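Local coordinates for KaiC-like domain-containing protein (Pyrococcus horikoshii, PDB 3BS4), which is of unknown function but carries a KaiC-like domain, probably of RecA type, and was crystallised with an unidentified peptide bound, at residues 163-166 against 167-170; 112-115 against 116-120; 153-157 against 158-162; 87-90 against 91-95. One frame throughout, in Å; residues are numbered along the deposited sequence.

Contact 1 (163-166 against 167-170); sequences YLET and SAEV
Tyr163 and Ser167 form the tight side of this turn of helix 157-173. The carbonyl O of Tyr163 takes two bonds from Ser167, one from its N and one from its OG at 2.7 Å. They reach the oxygen from opposite faces of the carbonyl plane. Ser167 OG also sits over one face of the Tyr163 ring, toward the rim, 3.4 Å from CE1. The ring lies there because CG stands anti to the backbone N (chi1 164°), which turns it along the helix toward the next turn. Water 1 lies 2.8 Å from Tyr163 OH and also donates to Ser167 OG. Pro116 and Tyr119 of helix 115-132 pack against this side, and Tyr163 OH is hydrogen-bonded to a polar side chain of the bound peptide.

The other side is looser and faces solvent. Glu165 and Glu169 cross at about a right angle, with OE2 of each 4.1 Å apart. The like charges are probably eased by Arg204, which forms a salt bridge with Glu165. Thr166 OG1 bonds Arg162 O one turn back, and water 2 joins it to Glu169 OE2.

A leucine in place of Tyr163 would probably leave water 1 and the peptide side chain without the phenol hydroxyl as a partner. The chemistry thus implies a helix with a polar, solvated outer face and an inner aromatic face whose hydroxyl reaches the peptide.

Contact 2 (112-115 against 116-120); sequences SETL and PIKYA
Thr114 O and Leu115 O accept from Lys118 N and Tyr119 N, so the chain winds from a loop into the first turn of helix 115-132. The second bond is the shorter, with Leu115 O 2.8 Å from Tyr119 N. Pro116 follows at once; it has no N-H to give, which suits the first turn of a helix. Its CD packs 3.5 Å from Leu115 CB. Water 3 bridges Glu113 O and Ile117 N.

The main side-chain contact is Leu115 on Tyr119. Leu115 CD1 lies over one face of the ring, 4.1 Å from its centroid and 17° off the normal, a CH-pi contact. Leu115 CG comes to 3.6 Å from Tyr119 CE2. With chi1 at -171°, the Leu115 branch points away from its own N and over the ring of the next turn.

The polar ends are held by partners elsewhere in the fold. Tyr119 OH is hydrogen-bonded to Tyr151 OH and Thr89 OG1. Lys118 keeps an extended chain past Thr114 O, which is 3.4 Å from its CG, and its NZ bonds Glu107 O and Met109 O.

With an alanine in place of Tyr119, Leu115 would probably lose the ring it lies on, and the hydroxyls of Tyr151 and Thr89 their shared partner. The tyrosine is therefore both an apolar surface for the leucine and a polar link between neighbouring loops and helices, beside the bound peptide.

Contact 3 (153-157 against 158-162); sequences EVFTP and EETLR
Thr156 and Glu159 form a capping box at the start of helix 157-173, with Thr156 as the N-cap. Two reciprocal bonds make it. Glu159 N donates to Thr156 OG1 at 3.0 Å, and Thr156 N donates to Glu159 OE1 at 2.9 Å. Both are nearly straight, at 164° and 166°. The second meets the oxygen from above the carboxylate plane. Thr156 OG1 lies between its backbone N and carbonyl carbon (chi1 70°), which turns it to Glu159 N.

Other hydrogen bonds extend the cap. Thr156 O takes two donors from Thr160, its N and its OG1. Water 4 donates to Val154 O and to Glu159 OE1, so this carboxylate oxygen is gripped twice.

Charge also plays a part. The negative charge of Glu159 at the helix N-terminus is likely to be favoured by the helix dipole. Glu158 OE2 forms a salt bridge with Arg196.

Apolar contacts lie alongside. Phe155 CB lies 3.8 Å from Glu159 CB, and the Phe155 ring goes on to meet Tyr163. The Glu158 chain runs beside Pro157, pointing the same way. At the edge of the Phe155 ring, near its plane, is Thr160 OG1, 3.2 Å from Phe155 CB.

Contact 4 (87-90 against 91-95); sequences VDTF and GSFHG
The ring of Phe90 carries His94 on one face: CD2 stands 3.3 Å above the plane, over its centre. The two rings are oblique, with centroids 4.2 Å apart and planes at 41°. Phe93 meets Thr89 at its edge, where Thr89 CG2 lies in the ring plane, 3.6 Å from Phe93 CD2. In each pair the partners are one turn apart on the short helix 89-94, which follows strand 84-87 and has Asp88 as its N-cap. A chi1 of -177° turns the Phe90 ring away from its own N and swings it along the helix to His94.

The cap is a side-chain bond. Gly91 N donates to Asp88 OD1 at 2.9 Å, meeting it from well above the carboxylate plane. A side chain at Gly91 would crowd Asp88 OD2. Asp88 is also the centre of an inverse gamma turn.

Outside partners tie this helix in. Ser92 OG bonds Leu106 N; Phe93 packs on Leu110 and Val154. Gly95 leaves the helix with positive phi. Asp88 O is held by two donors of Ser92, its N at 3.0 Å and its OG at 2.7 Å, which come from opposite faces of the carbonyl plane.

How the contacts relate
The four contacts follow one another along the chain in the order 4, 2, 3, 1. Contacts 3 and 1 lie on one helix, 157-173, with centres about 12 Å apart. Contact 2 joins them from helix 115-132 and the loop before it: Ser112 N is 3.5 Å from Phe155 CE1, and Tyr163 OH is 3.2 Å from Tyr119 CE2. Contact 4 reaches contact 2 through a probable hydrogen bond of 2.7 Å between Thr89 OG1 and Tyr119 OH, and contact 3 through Phe93 against Val154. Contacts 1 and 4 do not touch, with nearest atoms about 7 Å apart. The bound peptide meets contacts 1 and 2, at Tyr163 and Tyr119.

Contact 1 (163-166 against 167-170)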
loop_
_atom_site.group_PDB
_atom_site.type_symbol
_atom_site.label_atom_id
_atom_site.label_comp_id
_atom_site.label_asym_id
_atom_site.label_seq_id
_atom_site.Cartn_x
_atom_site.Cartn_y
_atom_site.Cartn_z
ATOM N N TYR A 163 16.480 -7.712 -1.046
ATOM C CA TYR A 163 15.951 -6.390 -0.707
ATOM C C TYR A 163 14.867 -6.438 0.381
ATOM O O TYR A 163 14.863 -5.624 1.321
ATOM C CB TYR A 163 15.409 -5.720 -1.980
ATOM C CG TYR A 163 14.514 -4.560 -1.692
ATOM C CD1 TYR A 163 15.042 -3.334 -1.276
ATOM C CD2 TYR A 163 13.130 -4.694 -1.800
ATOM C CE1 TYR A 163 14.213 -2.258 -0.991
ATOM C CE2 TYR A 163 12.281 -3.618 -1.513
ATOM C CZ TYR A 163 12.847 -2.403 -1.107
ATOM O OH TYR A 163 12.059 -1.312 -0.804
ATOM N N LEU A 164 13.950 -7.397 0.249
ATOM C CA LEU A 164 12.876 -7.560 1.228
ATOM C C LEU A 164 13.450 -7.850 2.600
ATOM O O LEU A 164 12.934 -7.348 3.602
ATOM C CB LEU A 164 11.881 -8.667 0.842
ATOM C CG LEU A 164 11.026 -8.372 -0.395
ATOM C CD1 LEU A 164 10.326 -9.658 -0.896
ATOM C CD2 LEU A 164 10.009 -7.265 -0.080
ATOM N N GLU A 165 14.509 -8.664 2.641
ATOM C CA GLU A 165 15.103 -9.000 3.935
ATOM C C GLU A 165 15.907 -7.838 4.508
ATOM O O GLU A 165 15.764 -7.505 5.676
ATOM C CB GLU A 165 15.923 -10.292 3.867
ATOM C CG GLU A 165 16.443 -10.757 5.252
ATOM C CD GLU A 165 15.355 -11.025 6.294
ATOM O OE1 GLU A 165 14.162 -11.223 5.947
ATOM O OE2 GLU A 165 15.704 -11.039 7.502
ATOM N N THR A 166 16.700 -7.180 3.679
ATOM C CA THR A 166 17.475 -6.013 4.148
ATOM C C THR A 166 16.551 -4.900 4.635
ATOM O O THR A 166 16.862 -4.215 5.604
ATOM C CB THR A 166 18.384 -5.489 3.032
ATOM O OG1 THR A 166 19.251 -6.544 2.589
ATOM C CG2 THR A 166 19.235 -4.325 3.520
ATOM N N SER A 167 15.423 -4.711 3.949
ATOM C CA SER A 167 14.398 -3.762 4.394
ATOM C C SER A 167 13.929 -4.089 5.792
ATOM O O SER A 167 13.831 -3.218 6.641
ATOM C CB SER A 167 13.196 -3.787 3.450
ATOM O OG SER A 167 13.586 -3.404 2.170
ATOM N N ALA A 168 13.642 -5.363 6.033
ATOM C CA ALA A 168 13.166 -5.779 7.359
ATOM C C ALA A 168 14.248 -5.510 8.399
ATOM O O ALA A 168 13.952 -5.046 9.498
ATOM C CB ALA A 168 12.770 -7.240 7.352
ATOM N N GLU A 169 15.500 -5.755 8.026
ATOM C CA GLU A 169 16.640 -5.531 8.929
ATOM C C GLU A 169 16.777 -4.051 9.298
ATOM O O GLU A 169 17.005 -3.702 10.465
ATOM C CB GLU A 169 17.939 -6.026 8.285
ATOM C CG GLU A 169 18.037 -7.537 8.095
ATOM C CD GLU A 169 19.204 -7.921 7.188
ATOM O OE1 GLU A 169 20.139 -7.095 7.036
ATOM O OE2 GLU A 169 19.196 -9.038 6.615
ATOM N N VAL A 170 16.661 -3.179 8.303
ATOM C CA VAL A 170 16.725 -1.735 8.543
ATOM C C VAL A 170 15.582 -1.263 9.449
ATOM O O VAL A 170 15.800 -0.476 10.373
ATOM C CB VAL A 170 16.726 -0.947 7.213
ATOM C CG1 VAL A 170 16.456 0.543 7.462
ATOM C CG2 VAL A 170 18.040 -1.149 6.491
HETATM O O HOH W 1 12.905 -0.641 1.821
HETATM O O HOH W 2 19.661 -9.194 3.751
#

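Contact 2 (112-115 against 116-120)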
loop_
_atom_site.group_PDB
_atom_site.type_symbol
_atom_site.label_atom_id
_atom_site.label_comp_id
_atom_site.label_asym_id
_atom_site.label_seq_id
_atom_site.Cartn_x
_atom_site.Cartn_y
_atom_site.Cartn_z
ATOM N N SER A 112 19.199 -2.729 -4.799
ATOM C CA SER A 112 18.573 -3.571 -3.816
ATOM C C SER A 112 19.258 -3.422 -2.463
ATOM O O SER A 112 18.664 -3.745 -1.442
ATOM C CB SER A 112 18.583 -5.030 -4.284
ATOM O OG SER A 112 19.906 -5.441 -4.604
ATOM N N GLU A 113 20.510 -2.932 -2.466
ATOM C CA GLU A 113 21.299 -2.735 -1.250
ATOM C C GLU A 113 21.156 -1.331 -0.640
ATOM O O GLU A 113 21.210 -1.163 0.560
ATOM C CB GLU A 113 22.782 -2.975 -1.550
ATOM C CG GLU A 113 23.100 -4.310 -2.209
ATOM C CD GLU A 113 24.582 -4.473 -2.500
ATOM O OE1 GLU A 113 25.182 -3.575 -3.134
ATOM O OE2 GLU A 113 25.150 -5.504 -2.092
ATOM N N THR A 114 21.026 -0.316 -1.486
ATOM C CA THR A 114 20.999 1.074 -0.996
ATOM C C THR A 114 19.589 1.569 -0.676
ATOM O O THR A 114 19.414 2.462 0.161
ATOM C CB THR A 114 21.595 2.070 -2.012
ATOM O OG1 THR A 114 20.758 2.124 -3.176
ATOM C CG2 THR A 114 23.023 1.665 -2.413
ATOM N N LEU A 115 18.595 1.003 -1.363
ATOM C CA LEU A 115 17.228 1.518 -1.278
ATOM C C LEU A 115 16.632 1.498 0.154
ATOM O O LEU A 115 16.006 2.484 0.560
ATOM C CB LEU A 115 16.320 0.798 -2.278
ATOM C CG LEU A 115 14.917 1.382 -2.448
ATOM C CD1 LEU A 115 14.970 2.884 -2.728
ATOM C CD2 LEU A 115 14.120 0.668 -3.528
ATOM N N PRO A 116 16.785 0.392 0.911
ATOM C CA PRO A 116 16.214 0.369 2.263
ATOM C C PRO A 116 16.604 1.547 3.157
ATOM O O PRO A 116 15.717 2.157 3.757
ATOM C CB PRO A 116 16.738 -0.954 2.844
ATOM C CG PRO A 116 16.767 -1.841 1.646
ATOM C CD PRO A 116 17.376 -0.925 0.583
ATOM N N ILE A 117 17.893 1.873 3.239
ATOM C CA ILE A 117 18.325 3.003 4.077
ATOM C C ILE A 117 17.852 4.343 3.502
ATOM O O ILE A 117 17.528 5.282 4.253
ATOM C CB ILE A 117 19.865 2.969 4.382
ATOM C CG1 ILE A 117 20.225 3.948 5.498
ATOM C CG2 ILE A 117 20.690 3.224 3.149
ATOM C CD1 ILE A 117 20.135 3.299 6.866
ATOM N N LYS A 118 17.782 4.443 2.178
ATOM C CA LYS A 118 17.281 5.674 1.566
ATOM C C LYS A 118 15.787 5.879 1.878
ATOM O O LYS A 118 15.350 7.005 2.161
ATOM C CB LYS A 118 17.586 5.720 0.071
ATOM C CG LYS A 118 19.096 5.825 -0.160
ATOM C CD LYS A 118 19.471 6.058 -1.610
ATOM C CE LYS A 118 20.966 6.401 -1.664
ATOM N NZ LYS A 118 21.441 6.523 -3.077
ATOM N N TYR A 119 15.016 4.788 1.869
ATOM C CA TYR A 119 13.616 4.897 2.298
ATOM C C TYR A 119 13.517 5.306 3.764
ATOM O O TYR A 119 12.672 6.127 4.133
ATOM C CB TYR A 119 12.874 3.579 2.142
ATOM C CG TYR A 119 12.229 3.353 0.795
ATOM C CD1 TYR A 119 11.542 4.372 0.129
ATOM C CD2 TYR A 119 12.217 2.085 0.241
ATOM C CE1 TYR A 119 10.920 4.130 -1.114
ATOM C CE2 TYR A 119 11.608 1.835 -0.980
ATOM C CZ TYR A 119 10.979 2.850 -1.654
ATOM O OH TYR A 119 10.361 2.566 -2.848
ATOM N N ALA A 120 14.362 4.711 4.599
ATOM C CA ALA A 120 14.266 4.949 6.043
ATOM C C ALA A 120 14.505 6.417 6.340
ATOM O O ALA A 120 13.831 7.002 7.176
ATOM C CB ALA A 120 15.273 4.076 6.790
HETATM O O HOH W 3 20.052 -0.005 2.671
#

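Contact 3 (153-157 against 158-162)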
loop_
_atom_site.group_PDB
_atom_site.type_symbol
_atom_site.label_atom_id
_atom_site.label_comp_id
_atom_site.label_asym_id
_atom_site.label_seq_id
_atom_site.Cartn_x
_atom_site.Cartn_y
_atom_site.Cartn_z
ATOM N N GLU A 153 10.675 -4.815 -12.001
ATOM C CA GLU A 153 11.053 -4.083 -13.222
ATOM C C GLU A 153 12.485 -3.569 -13.137
ATOM O O GLU A 153 13.111 -3.302 -14.173
ATOM C CB GLU A 153 10.083 -2.927 -13.483
ATOM C CG GLU A 153 8.682 -3.396 -13.792
ATOM C CD GLU A 153 7.603 -2.346 -13.542
ATOM O OE1 GLU A 153 7.884 -1.131 -13.687
ATOM O OE2 GLU A 153 6.463 -2.744 -13.198
ATOM N N VAL A 154 13.010 -3.440 -11.913
ATOM C CA VAL A 154 14.340 -2.854 -11.681
ATOM C C VAL A 154 15.328 -3.812 -11.002
ATOM O O VAL A 154 16.548 -3.639 -11.135
ATOM C CB VAL A 154 14.293 -1.511 -10.884
ATOM C CG1 VAL A 154 13.703 -0.374 -11.738
ATOM C CG2 VAL A 154 13.504 -1.654 -9.574
ATOM N N PHE A 155 14.799 -4.783 -10.254
ATOM C CA PHE A 155 15.626 -5.777 -9.546
ATOM C C PHE A 155 15.344 -7.175 -10.093
ATOM O O PHE A 155 14.219 -7.494 -10.472
ATOM C CB PHE A 155 15.304 -5.822 -8.046
ATOM C CG PHE A 155 15.484 -4.508 -7.294
ATOM C CD1 PHE A 155 16.370 -3.500 -7.724
ATOM C CD2 PHE A 155 14.771 -4.304 -6.099
ATOM C CE1 PHE A 155 16.513 -2.310 -6.993
ATOM C CE2 PHE A 155 14.917 -3.128 -5.372
ATOM C CZ PHE A 155 15.779 -2.127 -5.820
ATOM N N THR A 156 16.355 -8.046 -10.084
ATOM C CA THR A 156 16.109 -9.462 -10.339
ATOM C C THR A 156 15.290 -10.076 -9.192
ATOM O O THR A 156 15.181 -9.473 -8.117
ATOM C CB THR A 156 17.441 -10.236 -10.506
ATOM O OG1 THR A 156 18.105 -10.317 -9.242
ATOM C CG2 THR A 156 18.350 -9.532 -11.510
ATOM N N PRO A 157 14.684 -11.253 -9.408
ATOM C CA PRO A 157 14.029 -11.905 -8.278
ATOM C C PRO A 157 14.954 -12.124 -7.064
ATOM O O PRO A 157 14.545 -11.911 -5.922
ATOM C CB PRO A 157 13.544 -13.237 -8.875
ATOM C CG PRO A 157 13.330 -12.891 -10.344
ATOM C CD PRO A 157 14.478 -11.999 -10.671
ATOM N N GLU A 158 16.192 -12.532 -7.323
ATOM C CA GLU A 158 17.162 -12.764 -6.272
ATOM C C GLU A 158 17.447 -11.465 -5.504
ATOM O O GLU A 158 17.456 -11.448 -4.264
ATOM C CB GLU A 158 18.439 -13.315 -6.898
ATOM C CG GLU A 158 18.273 -14.746 -7.436
ATOM C CD GLU A 158 17.560 -14.871 -8.806
ATOM O OE1 GLU A 158 17.323 -13.860 -9.528
ATOM O OE2 GLU A 158 17.255 -16.036 -9.164
ATOM N N GLU A 159 17.645 -10.380 -6.254
ATOM C CA GLU A 159 17.858 -9.053 -5.671
ATOM C C GLU A 159 16.654 -8.601 -4.862
ATOM O O GLU A 159 16.814 -8.027 -3.782
ATOM C CB GLU A 159 18.168 -8.021 -6.764
ATOM C CG GLU A 159 19.590 -8.121 -7.310
ATOM C CD GLU A 159 19.810 -7.368 -8.618
ATOM O OE1 GLU A 159 18.843 -6.874 -9.245
ATOM O OE2 GLU A 159 20.992 -7.281 -9.053
ATOM N N THR A 160 15.456 -8.865 -5.385
ATOM C CA THR A 160 14.223 -8.454 -4.696
ATOM C C THR A 160 14.066 -9.221 -3.389
ATOM O O THR A 160 13.710 -8.652 -2.363
ATOM C CB THR A 160 12.998 -8.636 -5.622
ATOM O OG1 THR A 160 13.237 -7.931 -6.851
ATOM C CG2 THR A 160 11.728 -8.116 -4.963
ATOM N N LEU A 161 14.392 -10.512 -3.410
ATOM C CA LEU A 161 14.308 -11.304 -2.189
ATOM C C LEU A 161 15.271 -10.803 -1.124
ATOM O O LEU A 161 14.906 -10.720 0.047
ATOM C CB LEU A 161 14.548 -12.785 -2.507
ATOM C CG LEU A 161 13.337 -13.435 -3.204
ATOM C CD1 LEU A 161 13.715 -14.710 -3.949
ATOM C CD2 LEU A 161 12.204 -13.717 -2.216
ATOM N N ARG A 162 16.489 -10.458 -1.528
ATOM C CA ARG A 162 17.472 -9.873 -0.597
ATOM C C ARG A 162 17.011 -8.509 -0.120
ATOM O O ARG A 162 17.131 -8.181 1.059
ATOM C CB ARG A 162 18.843 -9.719 -1.263
ATOM C CG ARG A 162 19.497 -11.024 -1.605
ATOM C CD ARG A 162 21.012 -10.846 -1.792
ATOM N NE ARG A 162 21.366 -9.647 -2.557
ATOM C CZ ARG A 162 21.599 -9.628 -3.868
ATOM N NH1 ARG A 162 21.504 -10.745 -4.580
ATOM N NH2 ARG A 162 21.925 -8.484 -4.466
HETATM O O HOH W 4 18.997 -5.023 -11.270
#

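Contact 4 (87-90 against 91-95)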
loop_
_atom_site.group_PDB
_atom_site.type_symbol
_atom_site.label_atom_id
_atom_site.label_comp_id
_atom_site.label_asym_id
_atom_site.label_seq_id
_atom_site.Cartn_x
_atom_site.Cartn_y
_atom_site.Cartn_z
ATOM N N VAL A 87 6.690 9.208 -1.411
ATOM C CA VAL A 87 8.038 8.955 -1.924
ATOM C C VAL A 87 7.836 8.533 -3.371
ATOM O O VAL A 87 7.259 7.474 -3.645
ATOM C CB VAL A 87 8.776 7.865 -1.141
ATOM C CG1 VAL A 87 10.184 7.628 -1.720
ATOM C CG2 VAL A 87 8.843 8.197 0.363
ATOM N N ASP A 88 8.281 9.366 -4.297
ATOM C CA ASP A 88 8.082 9.073 -5.712
ATOM C C ASP A 88 9.204 8.193 -6.233
ATOM O O ASP A 88 10.138 8.641 -6.903
ATOM C CB ASP A 88 7.911 10.357 -6.532
ATOM C CG ASP A 88 7.577 10.081 -7.984
ATOM O OD1 ASP A 88 7.360 8.911 -8.346
ATOM O OD2 ASP A 88 7.509 11.045 -8.780
ATOM N N THR A 89 9.096 6.916 -5.898
ATOM C CA THR A 89 10.076 5.928 -6.308
ATOM C C THR A 89 10.106 5.797 -7.834
ATOM O O THR A 89 11.183 5.686 -8.450
ATOM C CB THR A 89 9.753 4.595 -5.609
ATOM O OG1 THR A 89 9.824 4.812 -4.191
ATOM C CG2 THR A 89 10.752 3.503 -5.999
ATOM N N PHE A 90 8.935 5.816 -8.456
ATOM C CA PHE A 90 8.868 5.716 -9.910
ATOM C C PHE A 90 9.675 6.845 -10.553
ATOM O O PHE A 90 10.523 6.598 -11.425
ATOM C CB PHE A 90 7.413 5.760 -10.375
ATOM C CG PHE A 90 7.258 5.581 -11.866
ATOM C CD1 PHE A 90 7.025 4.312 -12.405
ATOM C CD2 PHE A 90 7.405 6.667 -12.732
ATOM C CE1 PHE A 90 6.911 4.142 -13.774
ATOM C CE2 PHE A 90 7.277 6.505 -14.101
ATOM C CZ PHE A 90 7.031 5.237 -14.616
ATOM N N GLY A 91 9.417 8.082 -10.136
ATOM C CA GLY A 91 10.147 9.209 -10.744
ATOM C C GLY A 91 11.639 9.122 -10.461
ATOM O O GLY A 91 12.471 9.494 -11.301
ATOM N N SER A 92 11.981 8.618 -9.283
ATOM C CA SER A 92 13.375 8.457 -8.878
ATOM C C SER A 92 14.094 7.469 -9.783
ATOM O O SER A 92 15.195 7.755 -10.249
ATOM C CB SER A 92 13.447 7.999 -7.417
ATOM O OG SER A 92 12.784 8.937 -6.574
ATOM N N PHE A 93 13.470 6.321 -10.054
ATOM C CA PHE A 93 14.084 5.347 -10.950
ATOM C C PHE A 93 14.105 5.790 -12.401
ATOM O O PHE A 93 15.009 5.394 -13.153
ATOM C CB PHE A 93 13.393 3.984 -10.831
ATOM C CG PHE A 93 13.946 3.132 -9.735
ATOM C CD1 PHE A 93 15.160 2.461 -9.900
ATOM C CD2 PHE A 93 13.266 2.987 -8.542
ATOM C CE1 PHE A 93 15.670 1.668 -8.883
ATOM C CE2 PHE A 93 13.770 2.179 -7.528
ATOM C CZ PHE A 93 14.985 1.533 -7.702
ATOM N N HIS A 94 13.103 6.567 -12.809
ATOM C CA HIS A 94 12.926 6.871 -14.218
ATOM C C HIS A 94 13.382 8.275 -14.610
ATOM O O HIS A 94 13.227 8.672 -15.760
ATOM C CB HIS A 94 11.489 6.577 -14.665
ATOM C CG HIS A 94 11.129 5.127 -14.583
ATOM N ND1 HIS A 94 11.633 4.176 -15.449
ATOM C CD2 HIS A 94 10.343 4.458 -13.709
ATOM C CE1 HIS A 94 11.149 2.989 -15.126
ATOM N NE2 HIS A 94 10.360 3.135 -14.071
ATOM N N GLY A 95 13.933 9.009 -13.650
ATOM C CA GLY A 95 14.630 10.270 -13.929
ATOM C C GLY A 95 13.735 11.461 -14.185
ATOM O O GLY A 95 14.149 12.438 -14.841
#